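Local structure of agarase (Pseudoalteromonas fuliginea, 6XJ9) at residues His670-Leu683 and Ser720-Val734. The protein is a glycoside hydrolase of family GH50, an agarase that probably cleaves the galactose-based chains of agarose. Numbering follows the deposited sequence.
Sequences HVGSSDSGLFHPGL and SPITGRAYDGENYNV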
ATOM      1  N   HIS A 670      -9.656  15.472  -2.461  1.00 16.69           N
ATOM      2  CA  HIS A 670      -8.428  14.930  -1.906  1.00 18.34           C
ATOM      3  C   HIS A 670      -8.745  13.967  -0.774  1.00 17.00           C
ATOM      4  O   HIS A 670      -9.820  13.996  -0.190  1.00 16.71           O
ATOM      5  CB  HIS A 670      -7.458  16.028  -1.427  1.00 18.91           C
ATOM      6  CG  HIS A 670      -7.493  16.255   0.046  1.00 22.35           C
ATOM      7  ND1 HIS A 670      -6.574  15.656   0.916  1.00 23.52           N
ATOM      8  CD2 HIS A 670      -8.311  17.015   0.807  1.00 22.28           C
ATOM      9  CE1 HIS A 670      -6.841  16.034   2.150  1.00 23.67           C
ATOM     10  NE2 HIS A 670      -7.903  16.888   2.107  1.00 24.99           N
ATOM     11  N   VAL A 671      -7.768  13.101  -0.510  1.00 17.38           N
ATOM     12  CA  VAL A 671      -7.769  12.237   0.652  1.00 17.39           C
ATOM     13  C   VAL A 671      -6.376  12.350   1.258  1.00 18.55           C
ATOM     14  O   VAL A 671      -5.391  12.437   0.531  1.00 17.52           O
ATOM     15  CB  VAL A 671      -8.083  10.776   0.286  1.00 16.68           C
ATOM     16  CG1 VAL A 671      -8.308   9.921   1.526  1.00 16.31           C
ATOM     17  CG2 VAL A 671      -9.249  10.635  -0.687  1.00 16.54           C
ATOM     18  N   GLY A 672      -6.316  12.353   2.592  1.00 19.75           N
ATOM     19  CA  GLY A 672      -5.062  12.514   3.311  1.00 20.12           C
ATOM     20  C   GLY A 672      -4.969  11.476   4.424  1.00 20.30           C
ATOM     21  O   GLY A 672      -5.979  10.855   4.755  1.00 19.97           O
ATOM     22  N   SER A 673      -3.756  11.278   4.953  1.00 21.19           N
ATOM     23  CA  SER A 673      -3.536  10.391   6.087  1.00 23.19           C
ATOM     24  C   SER A 673      -2.399  10.895   6.971  1.00 24.99           C
ATOM     25  O   SER A 673      -1.459  11.530   6.491  1.00 24.43           O
ATOM     26  CB  SER A 673      -3.269   8.990   5.660  1.00 25.53           C
ATOM     27  OG  SER A 673      -3.397   8.140   6.797  1.00 31.13           O
ATOM     28  N   SER A 674      -2.469  10.546   8.261  1.00 24.80           N
ATOM     29  CA  SER A 674      -1.514  11.039   9.242  1.00 24.43           C
ATOM     30  C   SER A 674      -0.158  10.336   9.130  1.00 23.97           C
ATOM     31  O   SER A 674       0.843  10.835   9.640  1.00 24.63           O
ATOM     32  CB  SER A 674      -2.089  10.919  10.620  1.00 26.91           C
ATOM     33  OG  SER A 674      -3.163  11.833  10.762  1.00 29.57           O
ATOM     34  N   ASP A 675      -0.112   9.197   8.436  1.00 23.79           N
ATOM     35  CA  ASP A 675       1.122   8.433   8.298  1.00 23.17           C
ATOM     36  C   ASP A 675       2.098   9.130   7.338  1.00 23.58           C
ATOM     37  O   ASP A 675       3.230   8.685   7.162  1.00 23.37           O
ATOM     38  CB  ASP A 675       0.813   6.990   7.889  1.00 23.29           C
ATOM     39  CG  ASP A 675       0.427   6.824   6.424  1.00 22.52           C
ATOM     40  OD1 ASP A 675       0.624   5.715   5.893  1.00 22.10           O
ATOM     41  OD2 ASP A 675      -0.063   7.801   5.825  1.00 22.02           O
ATOM     42  N   SER A 676       1.659  10.231   6.718  1.00 21.76           N
ATOM     43  CA  SER A 676       2.527  11.074   5.907  1.00 24.43           C
ATOM     44  C   SER A 676       3.498  11.869   6.783  1.00 25.09           C
ATOM     45  O   SER A 676       4.472  12.446   6.288  1.00 25.50           O
ATOM     46  CB  SER A 676       1.702  12.007   5.057  1.00 26.69           C
ATOM     47  OG  SER A 676       1.010  12.934   5.883  1.00 25.59           O
ATOM     48  N   GLY A 677       3.212  11.929   8.087  1.00 25.99           N
ATOM     49  CA  GLY A 677       4.031  12.702   9.008  1.00 23.87           C
ATOM     50  C   GLY A 677       3.594  14.160   9.082  1.00 23.34           C
ATOM     51  O   GLY A 677       4.271  14.979   9.703  1.00 24.77           O
ATOM     52  N   LEU A 678       2.470  14.490   8.427  1.00 22.54           N
ATOM     53  CA  LEU A 678       1.867  15.803   8.581  1.00 21.72           C
ATOM     54  C   LEU A 678       0.872  15.762   9.736  1.00 20.55           C
ATOM     55  O   LEU A 678       0.367  14.699  10.088  1.00 21.33           O
ATOM     56  CB  LEU A 678       1.180  16.236   7.280  1.00 23.85           C
ATOM     57  CG  LEU A 678       2.106  16.464   6.077  1.00 25.58           C
ATOM     58  CD1 LEU A 678       1.381  17.236   4.988  1.00 26.60           C
ATOM     59  CD2 LEU A 678       3.365  17.216   6.486  1.00 25.34           C
ATOM     60  N   PHE A 679       0.572  16.938  10.291  1.00 21.01           N
ATOM     61  CA  PHE A 679      -0.225  17.051  11.509  1.00 21.85           C
ATOM     62  C   PHE A 679      -1.716  17.176  11.206  1.00 22.60           C
ATOM     63  O   PHE A 679      -2.520  17.287  12.133  1.00 21.96           O
ATOM     64  CB  PHE A 679       0.252  18.246  12.335  1.00 21.46           C
ATOM     65  CG  PHE A 679       1.703  18.114  12.710  1.00 22.10           C
ATOM     66  CD1 PHE A 679       2.146  16.997  13.405  1.00 22.21           C
ATOM     67  CD2 PHE A 679       2.629  19.064  12.304  1.00 22.06           C
ATOM     68  CE1 PHE A 679       3.487  16.850  13.723  1.00 22.77           C
ATOM     69  CE2 PHE A 679       3.967  18.921  12.638  1.00 23.63           C
ATOM     70  CZ  PHE A 679       4.391  17.818  13.344  1.00 22.65           C
ATOM     71  N   HIS A 680      -2.066  17.163   9.912  1.00 19.57           N
ATOM     72  CA  HIS A 680      -3.448  17.287   9.487  1.00 19.14           C
ATOM     73  C   HIS A 680      -3.638  16.435   8.239  1.00 19.64           C
ATOM     74  O   HIS A 680      -2.991  16.673   7.216  1.00 18.54           O
ATOM     75  CB  HIS A 680      -3.794  18.761   9.235  1.00 18.83           C
ATOM     76  CG  HIS A 680      -5.256  19.065   9.241  1.00 19.12           C
ATOM     77  ND1 HIS A 680      -6.191  18.229   8.660  1.00 19.01           N
ATOM     78  CD2 HIS A 680      -5.940  20.125   9.716  1.00 19.52           C
ATOM     79  CE1 HIS A 680      -7.393  18.753   8.801  1.00 20.15           C
ATOM     80  NE2 HIS A 680      -7.263  19.904   9.459  1.00 20.62           N
ATOM     81  N   PRO A 681      -4.477  15.376   8.302  1.00 20.32           N
ATOM     82  CA  PRO A 681      -4.744  14.558   7.123  1.00 19.34           C
ATOM     83  C   PRO A 681      -5.533  15.331   6.067  1.00 20.74           C
ATOM     84  O   PRO A 681      -5.463  15.005   4.884  1.00 21.60           O
ATOM     85  CB  PRO A 681      -5.510  13.345   7.673  1.00 19.98           C
ATOM     86  CG  PRO A 681      -6.117  13.827   8.972  1.00 20.48           C
ATOM     87  CD  PRO A 681      -5.196  14.909   9.500  1.00 20.05           C
ATOM     88  N   GLY A 682      -6.256  16.374   6.488  1.00 19.28           N
ATOM     89  CA  GLY A 682      -7.018  17.180   5.544  1.00 19.65           C
ATOM     90  C   GLY A 682      -8.522  17.069   5.781  1.00 20.32           C
ATOM     91  O   GLY A 682      -8.975  17.007   6.921  1.00 20.87           O
ATOM     92  N   LEU A 683      -9.291  17.042   4.687  1.00 19.92           N
ATOM     93  CA  LEU A 683     -10.738  17.114   4.799  1.00 19.35           C
ATOM     94  C   LEU A 683     -11.326  15.710   4.828  1.00 18.21           C
ATOM     95  O   LEU A 683     -12.255  15.457   5.584  1.00 18.58           O
ATOM     96  CB  LEU A 683     -11.301  17.955   3.645  1.00 21.04           C
ATOM     97  CG  LEU A 683     -11.101  19.459   3.794  1.00 22.61           C
ATOM     98  CD1 LEU A 683     -11.378  20.181   2.489  1.00 24.16           C
ATOM     99  CD2 LEU A 683     -11.995  20.003   4.898  1.00 24.68           C
ATOM    100  N   SER A 720       0.894  20.503   1.490  1.00 18.66           N
ATOM    101  CA  SER A 720       0.975  21.820   2.099  1.00 18.97           C
ATOM    102  C   SER A 720       2.165  21.818   3.055  1.00 19.13           C
ATOM    103  O   SER A 720       2.525  20.752   3.547  1.00 17.53           O
ATOM    104  CB  SER A 720      -0.301  22.144   2.821  1.00 20.68           C
ATOM    105  OG  SER A 720      -1.300  22.568   1.901  1.00 23.03           O
ATOM    106  N   PRO A 721       2.836  22.970   3.319  1.00 19.37           N
ATOM    107  CA  PRO A 721       3.875  23.022   4.347  1.00 20.53           C
ATOM    108  C   PRO A 721       3.362  22.424   5.650  1.00 22.48           C
ATOM    109  O   PRO A 721       2.188  22.576   5.995  1.00 23.29           O
ATOM    110  CB  PRO A 721       4.159  24.517   4.504  1.00 19.80           C
ATOM    111  CG  PRO A 721       3.846  25.068   3.119  1.00 20.83           C
ATOM    112  CD  PRO A 721       2.652  24.262   2.641  1.00 18.90           C
ATOM    113  N   ILE A 722       4.257  21.739   6.363  1.00 22.05           N
ATOM    114  CA  ILE A 722       3.883  21.103   7.615  1.00 23.31           C
ATOM    115  C   ILE A 722       3.474  22.163   8.637  1.00 22.77           C
ATOM    116  O   ILE A 722       2.673  21.874   9.522  1.00 23.22           O
ATOM    117  CB  ILE A 722       5.005  20.166   8.118  1.00 24.13           C
ATOM    118  CG1 ILE A 722       4.603  19.392   9.376  1.00 25.28           C
ATOM    119  CG2 ILE A 722       6.307  20.921   8.307  1.00 22.88           C
ATOM    120  CD1 ILE A 722       5.604  18.329   9.798  1.00 26.10           C
ATOM    121  N   THR A 723       4.002  23.389   8.489  1.00 21.34           N
ATOM    122  CA  THR A 723       3.734  24.475   9.419  1.00 21.39           C
ATOM    123  C   THR A 723       2.711  25.464   8.857  1.00 21.60           C
ATOM    124  O   THR A 723       2.583  26.592   9.340  1.00 21.19           O
ATOM    125  CB  THR A 723       5.038  25.181   9.791  1.00 21.92           C
ATOM    126  OG1 THR A 723       5.652  25.440   8.530  1.00 22.26           O
ATOM    127  CG2 THR A 723       5.936  24.314  10.650  1.00 20.44           C
ATOM    128  N   GLY A 724       1.978  25.027   7.832  1.00 21.85           N
ATOM    129  CA  GLY A 724       0.882  25.816   7.300  1.00 22.95           C
ATOM    130  C   GLY A 724       1.302  26.596   6.062  1.00 24.15           C
ATOM    131  O   GLY A 724       2.363  27.209   6.039  1.00 23.54           O
ATOM    132  N   ARG A 725       0.471  26.543   5.017  1.00 23.82           N
ATOM    133  CA  ARG A 725       0.628  27.499   3.935  1.00 24.30           C
ATOM    134  C   ARG A 725       0.438  28.907   4.509  1.00 24.25           C
ATOM    135  O   ARG A 725      -0.385  29.095   5.400  1.00 25.94           O
ATOM    136  CB  ARG A 725      -0.299  27.164   2.764  1.00 23.86           C
ATOM    137  CG  ARG A 725      -1.754  27.525   3.002  1.00 25.66           C
ATOM    138  CD  ARG A 725      -2.602  27.163   1.809  1.00 27.52           C
ATOM    139  NE  ARG A 725      -3.964  27.653   1.956  1.00 30.98           N
ATOM    140  CZ  ARG A 725      -4.931  27.398   1.083  1.00 33.30           C
ATOM    141  NH1 ARG A 725      -4.680  26.659   0.015  1.00 34.77           N
ATOM    142  NH2 ARG A 725      -6.142  27.878   1.281  1.00 34.82           N
ATOM    143  N   ALA A 726       1.228  29.864   3.999  1.00 22.54           N
ATOM    144  CA  ALA A 726       1.320  31.237   4.481  1.00 25.53           C
ATOM    145  C   ALA A 726      -0.045  31.923   4.600  1.00 25.99           C
ATOM    146  O   ALA A 726      -0.294  32.648   5.563  1.00 26.95           O
ATOM    147  CB  ALA A 726       2.245  32.024   3.581  1.00 24.70           C
ATOM    148  N   TYR A 727      -0.930  31.687   3.627  1.00 27.31           N
ATOM    149  CA  TYR A 727      -2.188  32.418   3.537  1.00 28.72           C
ATOM    150  C   TYR A 727      -3.069  32.193   4.766  1.00 27.17           C
ATOM    151  O   TYR A 727      -3.594  33.157   5.314  1.00 27.52           O
ATOM    152  CB  TYR A 727      -2.946  32.062   2.253  1.00 31.74           C
ATOM    153  CG  TYR A 727      -4.303  32.709   2.124  1.00 33.59           C
ATOM    154  CD1 TYR A 727      -4.428  34.065   1.866  1.00 36.42           C
ATOM    155  CD2 TYR A 727      -5.468  31.967   2.245  1.00 35.34           C
ATOM    156  CE1 TYR A 727      -5.671  34.670   1.748  1.00 37.64           C
ATOM    157  CE2 TYR A 727      -6.719  32.552   2.116  1.00 36.97           C
ATOM    158  CZ  TYR A 727      -6.818  33.911   1.876  1.00 39.04           C
ATOM    159  OH  TYR A 727      -8.042  34.504   1.762  1.00 42.09           O
ATOM    160  N   ASP A 728      -3.248  30.929   5.181  1.00 24.10           N
ATOM    161  CA  ASP A 728      -4.240  30.631   6.204  1.00 24.23           C
ATOM    162  C   ASP A 728      -3.840  29.454   7.092  1.00 22.61           C
ATOM    163  O   ASP A 728      -4.689  28.938   7.807  1.00 23.03           O
ATOM    164  CB  ASP A 728      -5.597  30.305   5.568  1.00 23.84           C
ATOM    165  CG  ASP A 728      -5.527  29.168   4.554  1.00 23.36           C
ATOM    166  OD1 ASP A 728      -4.509  28.445   4.537  1.00 23.31           O
ATOM    167  OD2 ASP A 728      -6.481  29.012   3.783  1.00 22.63           O
ATOM    168  N   GLY A 729      -2.594  28.967   6.989  1.00 23.09           N
ATOM    169  CA  GLY A 729      -2.128  27.939   7.914  1.00 23.47           C
ATOM    170  C   GLY A 729      -2.571  26.512   7.597  1.00 22.99           C
ATOM    171  O   GLY A 729      -2.254  25.594   8.350  1.00 23.07           O
ATOM    172  N   GLU A 730      -3.277  26.318   6.476  1.00 24.97           N
ATOM    173  CA  GLU A 730      -3.649  24.994   5.991  1.00 24.54           C
ATOM    174  C   GLU A 730      -2.385  24.128   5.895  1.00 21.67           C
ATOM    175  O   GLU A 730      -1.433  24.504   5.225  1.00 19.60           O
ATOM    176  CB  GLU A 730      -4.329  25.164   4.626  1.00 28.57           C
ATOM    177  CG  GLU A 730      -5.309  24.071   4.225  1.00 32.77           C
ATOM    178  CD  GLU A 730      -6.312  24.467   3.138  1.00 39.62           C
ATOM    179  OE1 GLU A 730      -6.347  23.791   2.079  1.00 42.23           O
ATOM    180  OE2 GLU A 730      -7.080  25.443   3.346  1.00 41.59           O
ATOM    181  N   ASN A 731      -2.399  22.955   6.536  1.00 21.19           N
ATOM    182  CA  ASN A 731      -1.195  22.136   6.679  1.00 22.02           C
ATOM    183  C   ASN A 731      -1.505  20.663   6.422  1.00 21.70           C
ATOM    184  O   ASN A 731      -1.030  19.794   7.154  1.00 24.90           O
ATOM    185  CB  ASN A 731      -0.469  22.370   8.017  1.00 21.63           C
ATOM    186  CG  ASN A 731      -1.281  22.048   9.259  1.00 22.83           C
ATOM    187  OD1 ASN A 731      -2.511  22.018   9.216  1.00 22.46           O
ATOM    188  ND2 ASN A 731      -0.597  21.798  10.375  1.00 21.66           N
ATOM    189  N   TYR A 732      -2.248  20.393   5.339  1.00 20.27           N
ATOM    190  CA  TYR A 732      -2.829  19.082   5.070  1.00 20.66           C
ATOM    191  C   TYR A 732      -1.933  18.208   4.198  1.00 20.09           C
ATOM    192  O   TYR A 732      -1.187  18.714   3.360  1.00 20.25           O
ATOM    193  CB  TYR A 732      -4.069  19.214   4.180  1.00 21.86           C
ATOM    194  CG  TYR A 732      -5.212  20.056   4.687  1.00 22.87           C
ATOM    195  CD1 TYR A 732      -5.314  20.417   6.023  1.00 22.56           C
ATOM    196  CD2 TYR A 732      -6.248  20.416   3.834  1.00 23.37           C
ATOM    197  CE1 TYR A 732      -6.390  21.155   6.484  1.00 23.33           C
ATOM    198  CE2 TYR A 732      -7.333  21.156   4.285  1.00 25.96           C
ATOM    199  CZ  TYR A 732      -7.405  21.523   5.620  1.00 24.79           C
ATOM    200  OH  TYR A 732      -8.466  22.249   6.082  1.00 25.68           O
ATOM    201  N   ASN A 733      -2.112  16.887   4.339  1.00 19.50           N
ATOM    202  CA  ASN A 733      -1.609  15.875   3.420  1.00 19.38           C
ATOM    203  C   ASN A 733      -2.471  15.840   2.152  1.00 19.67           C
ATOM    204  O   ASN A 733      -3.229  14.890   1.945  1.00 19.28           O
ATOM    205  CB  ASN A 733      -1.483  14.511   4.124  1.00 19.47           C
ATOM    206  CG  ASN A 733      -1.040  13.353   3.242  1.00 20.45           C
ATOM    207  OD1 ASN A 733      -1.545  12.235   3.372  1.00 20.11           O
ATOM    208  ND2 ASN A 733      -0.069  13.577   2.369  1.00 20.54           N
ATOM    209  N   VAL A 734      -2.316  16.862   1.294  1.00 19.60           N
ATOM    210  CA  VAL A 734      -3.062  17.002   0.048  1.00 19.26           C
ATOM    211  C   VAL A 734      -2.193  16.644  -1.166  1.00 18.70           C
ATOM    212  O   VAL A 734      -2.675  16.627  -2.297  1.00 18.51           O
ATOM    213  CB  VAL A 734      -3.644  18.425  -0.122  1.00 19.21           C
ATOM    214  CG1 VAL A 734      -4.882  18.683   0.732  1.00 19.85           C
ATOM    215  CG2 VAL A 734      -2.601  19.511   0.091  1.00 19.29           C
TER
HETATM  216  O   HOH W   1       0.999  19.327   8.871  1.00 20.22           O
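Gly682 and Tyr732 bring the two irregular segments to a CA-CA distance of 4.6 Å, and the backbone bond from Asn733 N to His680 O (3.0 Å, 149° at the hydrogen) joins them. A water extends the link, donating to Ile722 O and Asn731 O while accepting from Phe679 N. Asn733, with CG anti to its backbone N (chi1 177°), reaches the turn around Ser673 and Ser676, where OD1 accepts from Ser673 N on a lone pair at 2.9 Å and CG lies 3.4 Å from Ser676 OG. The edge of the Tyr732 ring meets the face of His680, planes at 50°, with Tyr732 CE1 3.3 Å from His680 NE2; Gly682 CA covers one Tyr732 face and Glu730 CG the opposite one. His680 ND1 also accepts from Gly682 N, so an alanine here would probably leave that amide without its mate and the tyrosine edge without its ring. Val734 CG1 sits over the His670 ring, 3.5 Å from its centroid, and Ile722 CD1 packs on Phe679 CE2. These loops follow adjacent, parallel strands 664-666 and 709-714, consistent with the (beta/alpha)8 barrel expected of GH50; helix 689-704 touches Asn733 through Arg692, while Ile172 of strand 169-174, in the CBM-like domain, packs on His680.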